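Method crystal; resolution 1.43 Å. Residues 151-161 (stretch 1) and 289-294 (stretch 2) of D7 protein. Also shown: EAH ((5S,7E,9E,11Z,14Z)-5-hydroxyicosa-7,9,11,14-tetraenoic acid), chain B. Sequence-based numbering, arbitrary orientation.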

# COMPACT_ATOMS: atom_id res chain seq x y z
N LYS A 151 -9.08 -7.72 1.60
CA LYS A 151 -8.18 -8.22 2.63
C LYS A 151 -8.19 -9.74 2.56
O LYS A 151 -9.25 -10.35 2.39
N GLY A 152 -7.01 -10.35 2.67
CA GLY A 152 -6.87 -11.80 2.61
C GLY A 152 -6.62 -12.32 1.21
O GLY A 152 -6.35 -13.51 1.02
N GLU A 153 -6.69 -11.43 0.22
CA GLU A 153 -6.50 -11.79 -1.18
C GLU A 153 -5.18 -11.18 -1.63
O GLU A 153 -4.98 -9.97 -1.47
N SER A 154 -4.28 -11.97 -2.20
CA SER A 154 -3.01 -11.39 -2.67
C SER A 154 -3.23 -10.62 -3.95
O SER A 154 -4.18 -10.88 -4.70
N PHE A 155 -2.35 -9.66 -4.22
CA PHE A 155 -2.42 -9.01 -5.52
C PHE A 155 -2.23 -9.99 -6.66
O PHE A 155 -2.89 -9.87 -7.69
N HIS A 156 -1.38 -11.00 -6.46
CA HIS A 156 -1.17 -11.98 -7.52
C HIS A 156 -2.46 -12.72 -7.85
O HIS A 156 -2.76 -12.93 -9.02
N ALA A 157 -3.24 -13.09 -6.84
CA ALA A 157 -4.51 -13.77 -7.08
C ALA A 157 -5.57 -12.85 -7.66
O ALA A 157 -6.30 -13.24 -8.59
N TYR A 158 -5.67 -11.63 -7.12
CA TYR A 158 -6.58 -10.63 -7.65
C TYR A 158 -6.32 -10.38 -9.14
O TYR A 158 -7.25 -10.37 -9.96
N CYS A 159 -5.05 -10.21 -9.48
CA CYS A 159 -4.64 -9.90 -10.84
C CYS A 159 -4.81 -11.10 -11.78
O CYS A 159 -5.20 -10.92 -12.94
N GLU A 160 -4.53 -12.30 -11.29
CA GLU A 160 -4.77 -13.53 -12.07
C GLU A 160 -6.23 -13.61 -12.53
O GLU A 160 -6.49 -13.90 -13.71
N LYS A 161 -7.15 -13.34 -11.62
CA LYS A 161 -8.59 -13.42 -11.88
C LYS A 161 -8.99 -12.46 -13.01
O LYS A 161 -9.90 -12.76 -13.79
N LYS A 289 -3.17 -20.39 3.88
CA LYS A 289 -4.28 -19.94 4.73
C LYS A 289 -5.11 -18.83 4.09
O LYS A 289 -6.20 -18.52 4.57
N LEU A 290 -4.59 -18.23 3.03
CA LEU A 290 -5.19 -17.03 2.44
C LEU A 290 -5.57 -17.27 0.98
O LEU A 290 -5.32 -18.35 0.43
N ASN A 291 -6.18 -16.27 0.36
CA ASN A 291 -6.57 -16.36 -1.04
C ASN A 291 -5.39 -15.92 -1.92
O ASN A 291 -5.28 -14.76 -2.31
N THR A 292 -4.52 -16.88 -2.21
CA THR A 292 -3.27 -16.61 -2.93
C THR A 292 -3.11 -17.57 -4.11
O THR A 292 -3.98 -18.41 -4.38
N THR A 293 -1.98 -17.44 -4.80
CA THR A 293 -1.70 -18.26 -5.98
C THR A 293 -0.76 -19.43 -5.65
O THR A 293 -0.16 -20.02 -6.54
N VAL A 294 -0.67 -19.76 -4.36
CA VAL A 294 0.22 -20.83 -3.88
C VAL A 294 -0.21 -22.22 -4.37
O VAL A 294 -1.38 -22.45 -4.67

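What holds the two backbones in register, and what does that leave for the side chains to do? Glu153 and Asn291 form a single beta bridge. Asn291 N donates to Gly152 O at 2.8 Å, and Ser154 N donates to Asn291 O at 3.0 Å, so the backbone groups of Asn291 are both used; Glu153 CA also lies 3.4 Å from Asn291 O in a CA-H...O contact. Gly152 has no side chain, and its phi of 91° would jam a CB against the carbonyl of the residue before. Leu290, m at chi1 and t at chi2, points its CB toward the first stretch, and that CB rests 3.5 Å from Gly152 O.

How do the side chains of Glu153 and Asn291 meet at the bridge? Glu153 leaves its CA sideways and is extended, t at chi1 and t at chi2, which carries its carboxylate well away from its own backbone. Asn291 points toward the first stretch and is also t at chi1. Their closest side-chain atoms, Glu153 CG and Asn291 ND2, are 3.7 Å apart, a packing contact between aliphatic carbon and amide. The polar link is made by a water instead: it donates to Glu153 OE2 at 2.9 Å and accepts from Asn291 ND2 at 3.1 Å, joining the two ends where there is no direct hydrogen bond between carboxylate and amide.

Why does Ser154 adopt the p rotamer? Its CB points toward the second stretch, yet chi1 of 67° places Ser154 OG where it can accept from Ala157 N at 3.0 Å. This is the capping bond of the helix that begins at Phe155, satisfying an amide in the first turn. The same Ser154 OG lies 3.6 Å from Thr292 CA, so the cap also packs against the second stretch. Thr292 itself sets its CB sideways; with chi1 at 70°, also p, its OG1 turns to its own chain and accepts from Val294 N at 3.3 Å.

What fills the space against the first turns of the helix? Ala157 and Thr293 both point inward. The methyl of Ala157 packs directly on the second stretch: its CB is 3.5 Å from Asn291 O and 4.0 Å from Thr293 CG2. Thr293, p at 61°, lays that CG2 against the helix, 3.5 Å from Ala157 N and 3.5 Å from Glu160 OE1, while its OG1 finds a hydrogen bond elsewhere in the structure. Glu160 reaches this methyl with an extended chain, t at chi1 and chi2. His156 starts toward Thr293, its CB 3.9 Å from Thr293 OG1, but the m rotamer leads its ring away.

Which side chains turn to other business? Phe155 points away from the second stretch, and the end of Tyr158, t at chi1, also leads away. Lys151, out of reach of the contact, serves the bound hydroxyeicosatetraenoic acid: its NZ donates to EAH O1 at 2.9 Å and, more weakly, to EAH O2 at 3.2 Å, pairing an amine with the ligand carboxylate.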

# COMPACT_ATOMS: atom_id res chain seq x y z
CB LYS A 151 -8.62 -7.78 4.02
CG LYS A 151 -8.60 -6.27 4.22
CD LYS A 151 -9.34 -5.84 5.48
CE LYS A 151 -8.48 -6.01 6.72
NZ LYS A 151 -9.17 -5.50 7.94
CB GLU A 153 -7.65 -11.22 -2.03
CG GLU A 153 -7.54 -11.45 -3.53
CD GLU A 153 -8.70 -10.82 -4.30
OE1 GLU A 153 -9.27 -9.81 -3.83
OE2 GLU A 153 -9.02 -11.31 -5.40
CB SER A 154 -1.94 -12.47 -2.88
OG SER A 154 -2.28 -13.33 -3.97
CB PHE A 155 -1.48 -7.80 -5.64
CG PHE A 155 -2.21 -6.49 -5.48
CD1 PHE A 155 -3.16 -6.10 -6.43
CD2 PHE A 155 -1.98 -5.66 -4.38
CE1 PHE A 155 -3.89 -4.91 -6.28
CE2 PHE A 155 -2.70 -4.46 -4.22
CZ PHE A 155 -3.65 -4.09 -5.17
CB HIS A 156 -0.05 -12.96 -7.15
CG HIS A 156 1.25 -12.29 -6.82
ND1 HIS A 156 1.37 -11.37 -5.80
CD2 HIS A 156 2.49 -12.46 -7.33
CE1 HIS A 156 2.63 -10.97 -5.73
NE2 HIS A 156 3.33 -11.62 -6.64
CB ALA A 157 -5.02 -14.41 -5.80
CB TYR A 158 -6.45 -9.33 -6.83
CG TYR A 158 -7.20 -8.17 -7.44
CD1 TYR A 158 -8.53 -7.93 -7.11
CD2 TYR A 158 -6.58 -7.34 -8.39
CE1 TYR A 158 -9.22 -6.86 -7.69
CE2 TYR A 158 -7.27 -6.30 -8.98
CZ TYR A 158 -8.57 -6.06 -8.63
OH TYR A 158 -9.23 -5.01 -9.24
CB CYS A 159 -3.20 -9.40 -10.85
SG CYS A 159 -3.00 -7.82 -9.96
CB GLU A 160 -4.38 -14.77 -11.26
CG GLU A 160 -4.58 -16.09 -12.02
CD GLU A 160 -4.50 -17.33 -11.15
OE1 GLU A 160 -4.49 -17.20 -9.91
OE2 GLU A 160 -4.47 -18.44 -11.71
CB LYS A 161 -9.37 -13.11 -10.59
CG LYS A 161 -10.89 -13.14 -10.75
CD LYS A 161 -11.62 -13.10 -9.42
CE LYS A 161 -13.11 -13.06 -9.68
NZ LYS A 161 -13.91 -13.45 -8.48
CB LYS A 289 -3.74 -19.45 6.07
CG LYS A 289 -3.05 -20.54 6.88
CD LYS A 289 -2.19 -19.98 8.01
CE LYS A 289 -3.01 -19.62 9.25
NZ LYS A 289 -3.48 -18.21 9.24
CB LEU A 290 -4.21 -15.85 2.58
CG LEU A 290 -3.86 -15.47 4.03
CD1 LEU A 290 -2.67 -14.52 4.06
CD2 LEU A 290 -5.05 -14.87 4.79
CB ASN A 291 -7.83 -15.52 -1.29
CG ASN A 291 -8.31 -15.57 -2.73
OD1 ASN A 291 -7.86 -16.38 -3.54
ND2 ASN A 291 -9.24 -14.68 -3.07
CB THR A 292 -2.04 -16.80 -2.02
OG1 THR A 292 -1.89 -18.20 -1.73
CG2 THR A 292 -2.18 -16.02 -0.73
CB THR A 293 -1.10 -17.42 -7.13
OG1 THR A 293 0.13 -16.82 -6.71
CG2 THR A 293 -2.07 -16.35 -7.59
CB VAL A 294 0.33 -20.78 -2.32
CG1 VAL A 294 -0.92 -21.36 -1.65
CG2 VAL A 294 1.60 -21.50 -1.83
O1 EAH B . -9.93 -2.80 7.35
C1 EAH B . -9.31 -2.07 8.16
O2 EAH B . -8.47 -2.53 8.97
C2 EAH B . -9.58 -0.58 8.14
C3 EAH B . -9.02 0.10 9.40
C4 EAH B . -7.62 0.65 9.16
C5 EAH B . -7.08 1.28 10.43
O3 EAH B . -7.73 2.42 10.65
C6 EAH B . -5.58 1.55 10.28
C7 EAH B . -5.04 2.33 11.48
C8 EAH B . -4.73 3.75 11.07
C9 EAH B . -4.42 4.54 12.26
C10 EAH B . -4.31 5.83 11.95
C11 EAH B . -4.02 6.58 13.17
C12 EAH B . -3.93 7.91 13.23
C13 EAH B . -4.10 8.81 12.02
C14 EAH B . -2.73 9.09 11.45
C15 EAH B . -2.33 10.29 11.02
C16 EAH B . -3.21 11.52 11.03
C17 EAH B . -3.76 11.74 9.63
C18 EAH B . -5.14 11.12 9.49
C19 EAH B . -5.87 11.69 8.29
C20 EAH B . -7.20 11.01 8.09
O HOH W 1 -9.24 -14.09 -6.15